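Local structure of Mab-21 domain-containing protein (Tribolium castaneum, 7LT2) at residues Pro358-Ile361 and Ala362-Leu365; Arg113-Lys116 and Asp117-Lys120; Leu365-Lys368 and Glu369-Thr372. The protein catalyses the formation of cyclic GMP-AMP from ATP and GTP and acts as a sensor of double-stranded RNA in innate immunity. All blocks are in the same frame, centred on the assembly; numbering follows the deposited sequence.

Contact 1: residues Pro358-Ile361 and Ala362-Leu365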
loop_
_atom_site.group_PDB
_atom_site.type_symbol
_atom_site.label_atom_id
_atom_site.label_comp_id
_atom_site.label_asym_id
_atom_site.label_seq_id
_atom_site.Cartn_x
_atom_site.Cartn_y
_atom_site.Cartn_z
ATOM N N PRO A 358 -19.792 17.038 -20.325
ATOM C CA PRO A 358 -19.275 16.786 -18.971
ATOM C C PRO A 358 -20.366 16.471 -17.964
ATOM O O PRO A 358 -20.076 15.859 -16.930
ATOM C CB PRO A 358 -18.533 18.087 -18.625
ATOM C CG PRO A 358 -19.145 19.122 -19.500
ATOM C CD PRO A 358 -19.539 18.419 -20.772
ATOM N N GLU A 359 -21.618 16.846 -18.241
ATOM C CA GLU A 359 -22.719 16.487 -17.357
ATOM C C GLU A 359 -23.015 14.992 -17.364
ATOM O O GLU A 359 -23.748 14.520 -16.487
ATOM C CB GLU A 359 -23.982 17.266 -17.737
ATOM C CG GLU A 359 -24.681 16.784 -19.001
ATOM C CD GLU A 359 -24.045 17.317 -20.275
ATOM O OE1 GLU A 359 -22.985 17.974 -20.192
ATOM O OE2 GLU A 359 -24.613 17.080 -21.362
ATOM N N ASN A 360 -22.471 14.241 -18.323
ATOM C CA ASN A 360 -22.624 12.793 -18.345
ATOM C C ASN A 360 -21.589 12.066 -17.496
ATOM O O ASN A 360 -21.729 10.855 -17.289
ATOM C CB ASN A 360 -22.544 12.268 -19.784
ATOM C CG ASN A 360 -23.735 12.684 -20.623
ATOM O OD1 ASN A 360 -24.753 13.128 -20.096
ATOM N ND2 ASN A 360 -23.616 12.530 -21.938
ATOM N N ILE A 361 -20.557 12.760 -17.007
ATOM C CA ILE A 361 -19.501 12.080 -16.258
ATOM C C ILE A 361 -20.070 11.423 -15.008
ATOM O O ILE A 361 -19.793 10.252 -14.721
ATOM C CB ILE A 361 -18.369 13.061 -15.906
ATOM C CG1 ILE A 361 -17.674 13.560 -17.171
ATOM C CG2 ILE A 361 -17.368 12.394 -14.970
ATOM C CD1 ILE A 361 -16.649 14.662 -16.903
ATOM N N ALA A 362 -20.868 12.174 -14.240
ATOM C CA ALA A 362 -21.441 11.637 -13.010
ATOM C C ALA A 362 -22.329 10.432 -13.280
ATOM O O ALA A 362 -22.442 9.542 -12.429
ATOM C CB ALA A 362 -22.236 12.718 -12.279
ATOM N N LYS A 363 -22.967 10.387 -14.451
ATOM C CA LYS A 363 -23.814 9.249 -14.783
ATOM C C LYS A 363 -23.002 7.968 -14.931
ATOM O O LYS A 363 -23.512 6.877 -14.654
ATOM C CB LYS A 363 -24.592 9.536 -16.066
ATOM C CG LYS A 363 -25.441 10.797 -16.003
ATOM C CD LYS A 363 -26.041 11.114 -17.365
ATOM C CE LYS A 363 -26.813 12.418 -17.338
ATOM N NZ LYS A 363 -27.382 12.755 -18.677
ATOM N N HIS A 364 -21.744 8.075 -15.360
ATOM C CA HIS A 364 -20.885 6.906 -15.495
ATOM C C HIS A 364 -20.119 6.588 -14.222
ATOM O O HIS A 364 -19.817 5.417 -13.967
ATOM C CB HIS A 364 -19.881 7.103 -16.635
ATOM C CG HIS A 364 -20.511 7.183 -17.990
ATOM N ND1 HIS A 364 -20.856 6.064 -18.716
ATOM C CD2 HIS A 364 -20.846 8.248 -18.755
ATOM C CE1 HIS A 364 -21.390 6.437 -19.867
ATOM N NE2 HIS A 364 -21.393 7.756 -19.916
ATOM N N LEU A 365 -19.786 7.602 -13.425
ATOM C CA LEU A 365 -18.978 7.373 -12.233
ATOM C C LEU A 365 -19.801 6.828 -11.073
ATOM O O LEU A 365 -19.296 6.014 -10.291
ATOM C CB LEU A 365 -18.282 8.670 -11.813
ATOM C CG LEU A 365 -16.902 8.964 -12.410
ATOM C CD1 LEU A 365 -16.892 8.805 -13.922
ATOM C CD2 LEU A 365 -16.467 10.363 -12.020
HETATM O O HOH W 1 -20.910 14.941 -14.643
#
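Asn360 and Lys363 meet through their side chains at the start of a short helix. Lys363 NZ donates to Asn360 OD1 over 3.0 Å, the nitrogen lying 28° out of the plane of the amide carbonyl. With CG anti to its own carbonyl carbon (chi1 -57°) and the chain extended beyond it, Lys363 runs back along the turn, its CD passing Asn360 CA. Both ends of the amide are used, since Asn360 ND2 donates to Asp353 O. Glu359 OE2 stands 5.8 Å from Lys363 NZ, too far for a salt bridge, though the opposite charges would be expected to attract weakly.

Main-chain bonds set up the helix. Ile361 O is gripped twice: Leu365 N lies 2.9 Å from it, nearly along the C=O axis, while His364 N approaches from above the carbonyl plane at 3.0 Å. Asn360 O receives weak bonds from Lys363 N and His364 N, and His364 CD2 comes within 3.1 Å of the same oxygen. One turn earlier a water replaces the direct helical bond, donating to Pro358 O at 2.6 Å and accepting from Ala362 N at 2.8 Å. Proline suits this entry, where it needs no N-H to pair.

The apolar part is one branch on another. Ile361 CG2 touches Leu365 CD2 at 3.7 Å, the two side chains lying side by side and pointing the same way, as residues four apart on a helix do.

His364 hydrogen-bonds Asp353 through NE2 and meets the Tyr349 ring, fastening helix 361-365 to helix 337-354, whose Ile354 also receives Asn360 and Ile361. Ala362, small enough for close packing, lies against Tyr371 and Tyr374 of helix 368-375 and Ile9 of helix 5-13, whose Leu6 is touched by Ile361.

Contact 2: residues Arg113-Lys116 and Asp117-Lys120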
loop_
_atom_site.group_PDB
_atom_site.type_symbol
_atom_site.label_atom_id
_atom_site.label_comp_id
_atom_site.label_asym_id
_atom_site.label_seq_id
_atom_site.Cartn_x
_atom_site.Cartn_y
_atom_site.Cartn_z
ATOM N N ARG A 113 25.215 -11.108 19.774
ATOM C CA ARG A 113 24.681 -12.050 20.754
ATOM C C ARG A 113 23.167 -12.197 20.625
ATOM O O ARG A 113 22.636 -13.312 20.639
ATOM C CB ARG A 113 25.059 -11.583 22.160
ATOM C CG ARG A 113 24.786 -12.583 23.268
ATOM C CD ARG A 113 26.040 -12.797 24.118
ATOM N NE ARG A 113 25.740 -13.388 25.419
ATOM C CZ ARG A 113 26.653 -13.767 26.305
ATOM N NH1 ARG A 113 27.947 -13.667 26.051
ATOM N NH2 ARG A 113 26.257 -14.258 27.476
ATOM N N VAL A 114 22.451 -11.077 20.504
ATOM C CA VAL A 114 20.996 -11.146 20.407
ATOM C C VAL A 114 20.533 -11.768 19.096
ATOM O O VAL A 114 19.351 -12.105 18.961
ATOM C CB VAL A 114 20.392 -9.739 20.620
ATOM C CG1 VAL A 114 20.584 -8.865 19.393
ATOM C CG2 VAL A 114 18.920 -9.833 21.019
ATOM N N TYR A 115 21.436 -11.957 18.135
ATOM C CA TYR A 115 21.107 -12.614 16.876
ATOM C C TYR A 115 21.360 -14.117 16.907
ATOM O O TYR A 115 21.413 -14.742 15.841
ATOM C CB TYR A 115 21.889 -11.973 15.726
ATOM C CG TYR A 115 21.393 -10.593 15.364
ATOM C CD1 TYR A 115 21.705 -9.494 16.154
ATOM C CD2 TYR A 115 20.624 -10.387 14.226
ATOM C CE1 TYR A 115 21.252 -8.224 15.825
ATOM C CE2 TYR A 115 20.170 -9.121 13.889
ATOM C CZ TYR A 115 20.488 -8.045 14.694
ATOM O OH TYR A 115 20.040 -6.782 14.364
ATOM N N LYS A 116 21.501 -14.710 18.100
ATOM C CA LYS A 116 21.833 -16.130 18.195
ATOM C C LYS A 116 20.839 -16.997 17.434
ATOM O O LYS A 116 21.226 -17.999 16.822
ATOM C CB LYS A 116 21.893 -16.577 19.656
ATOM C CG LYS A 116 22.283 -18.053 19.802
ATOM C CD LYS A 116 22.322 -18.507 21.250
ATOM C CE LYS A 116 22.855 -19.935 21.349
ATOM N NZ LYS A 116 24.169 -20.050 20.659
ATOM N N ASP A 117 19.557 -16.635 17.456
ATOM C CA ASP A 117 18.535 -17.446 16.813
ATOM C C ASP A 117 18.088 -16.887 15.466
ATOM O O ASP A 117 17.095 -17.373 14.915
ATOM C CB ASP A 117 17.320 -17.607 17.739
ATOM C CG ASP A 117 17.610 -18.482 18.957
ATOM O OD1 ASP A 117 18.548 -19.306 18.912
ATOM O OD2 ASP A 117 16.884 -18.350 19.964
ATOM N N PHE A 118 18.796 -15.893 14.915
ATOM C CA PHE A 118 18.365 -15.299 13.649
ATOM C C PHE A 118 18.334 -16.335 12.530
ATOM O O PHE A 118 17.367 -16.407 11.764
ATOM C CB PHE A 118 19.270 -14.122 13.265
ATOM C CG PHE A 118 18.834 -13.412 12.006
ATOM C CD1 PHE A 118 17.903 -12.388 12.066
ATOM C CD2 PHE A 118 19.347 -13.773 10.768
ATOM C CE1 PHE A 118 17.483 -11.737 10.913
ATOM C CE2 PHE A 118 18.929 -13.127 9.610
ATOM C CZ PHE A 118 17.997 -12.107 9.685
ATOM N N ARG A 119 19.390 -17.143 12.414
ATOM C CA ARG A 119 19.436 -18.152 11.362
ATOM C C ARG A 119 18.264 -19.125 11.476
ATOM O O ARG A 119 17.557 -19.379 10.494
ATOM C CB ARG A 119 20.777 -18.895 11.412
ATOM C CG ARG A 119 20.921 -19.970 10.355
ATOM C CD ARG A 119 22.317 -20.592 10.359
ATOM N NE ARG A 119 23.296 -19.777 9.644
ATOM C CZ ARG A 119 24.459 -19.373 10.144
ATOM N NH1 ARG A 119 24.829 -19.682 11.375
ATOM N NH2 ARG A 119 25.280 -18.661 9.380
ATOM N N LYS A 120 18.039 -19.674 12.675
ATOM C CA LYS A 120 16.937 -20.613 12.875
ATOM C C LYS A 120 15.601 -19.994 12.498
ATOM O O LYS A 120 14.736 -20.668 11.927
ATOM C CB LYS A 120 16.861 -21.069 14.333
ATOM C CG LYS A 120 17.979 -21.917 14.858
ATOM C CD LYS A 120 17.602 -22.365 16.266
ATOM C CE LYS A 120 18.791 -22.375 17.186
ATOM N NZ LYS A 120 19.387 -21.024 17.273
HETATM O O HOH W 2 18.269 -14.615 19.093
HETATM O O HOH W 3 21.853 -16.890 13.822
HETATM O O HOH W 4 20.223 -19.640 14.742
#
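Tyr115 O is gripped by two donors: Phe118 N at 3.0 Å, and a water at 3.0 Å that in turn accepts from Arg119 N. The N-H...O angle from Phe118 is 166°, yet the donor stands above the carbonyl plane, 65° out of it.

Lys116 O is bridged likewise. A second water donates to it at 2.8 Å and accepts from both Lys120 N and Lys120 NZ, while a third joins Val114 O to Asp117 N. The chain is passing here from a 3-10 segment into helix 118-122, and waters take up backbone groups where helical bonds are not yet closed. Asp117 holds the N-cap position but makes no capping bond; the carboxylate instead receives Lys120 NZ in a short salt bridge, on the anti side of Asp117 OD1 and out of the carboxylate plane. Bends at chi3 and chi4 curl the lysine back to it, a reach that a long flexible chain allows at an exposed site.

On the buried side Tyr115 CD2 lies 4.0 Å from Phe118 CD1. The side chains run alongside each other, with ring planes at 49° and centroids 6.0 Å apart. Large aromatic side chains suit these two buried places: Tyr115 also meets Trp106 edge-to-face and packs on Leu45 and Leu49 of helix 44-49, while Phe118 stacks on Phe122.

Contact 3: residues Leu365-Lys368 and Glu369-Thr372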
loop_
_atom_site.group_PDB
_atom_site.type_symbol
_atom_site.label_atom_id
_atom_site.label_comp_id
_atom_site.label_asym_id
_atom_site.label_seq_id
_atom_site.Cartn_x
_atom_site.Cartn_y
_atom_site.Cartn_z
ATOM N N LEU A 365 -19.786 7.602 -13.425
ATOM C CA LEU A 365 -18.978 7.373 -12.233
ATOM C C LEU A 365 -19.801 6.828 -11.073
ATOM O O LEU A 365 -19.296 6.014 -10.291
ATOM C CB LEU A 365 -18.282 8.670 -11.813
ATOM C CG LEU A 365 -16.902 8.964 -12.410
ATOM C CD1 LEU A 365 -16.892 8.805 -13.922
ATOM C CD2 LEU A 365 -16.467 10.363 -12.020
ATOM N N LEU A 366 -21.055 7.245 -10.950
ATOM C CA LEU A 366 -21.875 6.929 -9.792
ATOM C C LEU A 366 -22.840 5.790 -10.097
ATOM O O LEU A 366 -23.334 5.650 -11.218
ATOM C CB LEU A 366 -22.661 8.163 -9.339
ATOM C CG LEU A 366 -21.817 9.395 -9.007
ATOM C CD1 LEU A 366 -22.687 10.541 -8.516
ATOM C CD2 LEU A 366 -20.746 9.047 -7.975
ATOM N N THR A 367 -23.092 4.966 -9.083
ATOM C CA THR A 367 -24.210 4.046 -9.155
ATOM C C THR A 367 -25.502 4.846 -9.260
ATOM O O THR A 367 -25.541 6.046 -8.973
ATOM C CB THR A 367 -24.247 3.137 -7.925
ATOM O OG1 THR A 367 -24.542 3.917 -6.760
ATOM C CG2 THR A 367 -22.899 2.451 -7.726
ATOM N N LYS A 368 -26.571 4.176 -9.692
ATOM C CA LYS A 368 -27.853 4.863 -9.780
ATOM C C LYS A 368 -28.285 5.376 -8.414
ATOM O O LYS A 368 -28.844 6.471 -8.300
ATOM C CB LYS A 368 -28.906 3.936 -10.384
ATOM C CG LYS A 368 -28.440 3.330 -11.696
ATOM C CD LYS A 368 -29.585 2.938 -12.602
ATOM C CE LYS A 368 -29.042 2.576 -13.970
ATOM N NZ LYS A 368 -30.137 2.309 -14.917
ATOM N N GLU A 369 -27.983 4.618 -7.358
ATOM C CA GLU A 369 -28.329 5.046 -6.007
ATOM C C GLU A 369 -27.501 6.252 -5.579
ATOM O O GLU A 369 -28.028 7.181 -4.956
ATOM C CB GLU A 369 -28.144 3.884 -5.029
ATOM C CG GLU A 369 -29.140 2.742 -5.227
ATOM C CD GLU A 369 -28.860 1.906 -6.471
ATOM O OE1 GLU A 369 -27.691 1.865 -6.915
ATOM O OE2 GLU A 369 -29.813 1.294 -7.005
ATOM N N GLU A 370 -26.202 6.254 -5.899
ATOM C CA GLU A 370 -25.379 7.431 -5.633
ATOM C C GLU A 370 -25.841 8.624 -6.460
ATOM O O GLU A 370 -25.837 9.763 -5.979
ATOM C CB GLU A 370 -23.908 7.132 -5.925
ATOM C CG GLU A 370 -23.188 6.301 -4.875
ATOM C CD GLU A 370 -21.844 5.812 -5.370
ATOM O OE1 GLU A 370 -21.680 5.703 -6.603
ATOM O OE2 GLU A 370 -20.951 5.545 -4.534
ATOM N N TYR A 371 -26.236 8.385 -7.713
ATOM C CA TYR A 371 -26.627 9.487 -8.582
ATOM C C TYR A 371 -27.871 10.196 -8.064
ATOM O O TYR A 371 -27.999 11.417 -8.217
ATOM C CB TYR A 371 -26.860 8.979 -10.005
ATOM C CG TYR A 371 -27.018 10.087 -11.018
ATOM C CD1 TYR A 371 -25.911 10.652 -11.632
ATOM C CD2 TYR A 371 -28.276 10.569 -11.360
ATOM C CE1 TYR A 371 -26.051 11.669 -12.557
ATOM C CE2 TYR A 371 -28.423 11.581 -12.287
ATOM C CZ TYR A 371 -27.307 12.127 -12.882
ATOM O OH TYR A 371 -27.449 13.138 -13.806
ATOM N N THR A 372 -28.797 9.455 -7.452
ATOM C CA THR A 372 -29.977 10.079 -6.870
ATOM C C THR A 372 -29.592 11.008 -5.725
ATOM O O THR A 372 -30.071 12.144 -5.645
ATOM C CB THR A 372 -30.956 9.004 -6.397
ATOM O OG1 THR A 372 -31.448 8.272 -7.529
ATOM C CG2 THR A 372 -32.124 9.636 -5.655
#
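Thr367 and Glu370 reach past each other at the start of helix 368-375, each side chain bonding the other's backbone. Thr367 OG1, set between its own N and carbonyl carbon (chi1 67°), points into the first turn and accepts from Glu370 N at 3.0 Å, with an N-H...O angle of 163°. In return Glu370, extended beyond CG, carries OE1 back to Thr367 N at 2.9 Å; the N-H arrives on the anti side of the carboxylate oxygen. The hydroxyl also donates weakly to Glu370 OE1.

This reciprocal pair is a capping box with Thr367 as N-cap, suited to it by a short hydroxyl that can turn inward, while glutamate three residues on has the length to return. Glu370 OE1 takes a further partner, a salt bridge from Lys267 of helix 258-272. With an amide N-H and an ammonium at one oxygen, the carboxylate would be expected to stay ionised.

Leu366, just before the cap, lies across Glu370 at about a right angle, its CB 3.8 Å from Glu370 CB. It also touches Tyr371, the CB atoms 4.3 Å apart: the residue before the N-cap meeting the fourth after it, as in a hydrophobic staple. The phenol ring continues away to Ala362 and Lys363 of helix 361-365.

Tyr371 N donates to Thr367 O at 2.7 Å, closing the first full turn. Next along, Lys368 O accepts hydrogen bonds from both Thr372 N (3.1 Å) and Thr372 OG1 (3.3 Å), which reach it from opposite faces of the carbonyl plane.

Followed from the N terminus, contact 2 comes first, turning the chain after helix 103-107 into helix 118-122 in the Mab-21 nucleotidyltransferase domain and packing against helices 44-49 and 103-107. Much later, contact 1 turns the chain after helix 337-354 into helix 361-365, and contact 3 then joins that helix to helix 368-375. Each is a local turn of consecutive residues, so none nests in or crosses another. Contacts 1 and 3 share Leu365 and touch again where Lys363 CG meets Tyr371 CE1; Lys267 of helix 258-272 bonds Leu365 O as well as Glu370. Contact 2 lies on the opposite side of the chain's centre, its own centre about 59 Å from that of contact 1.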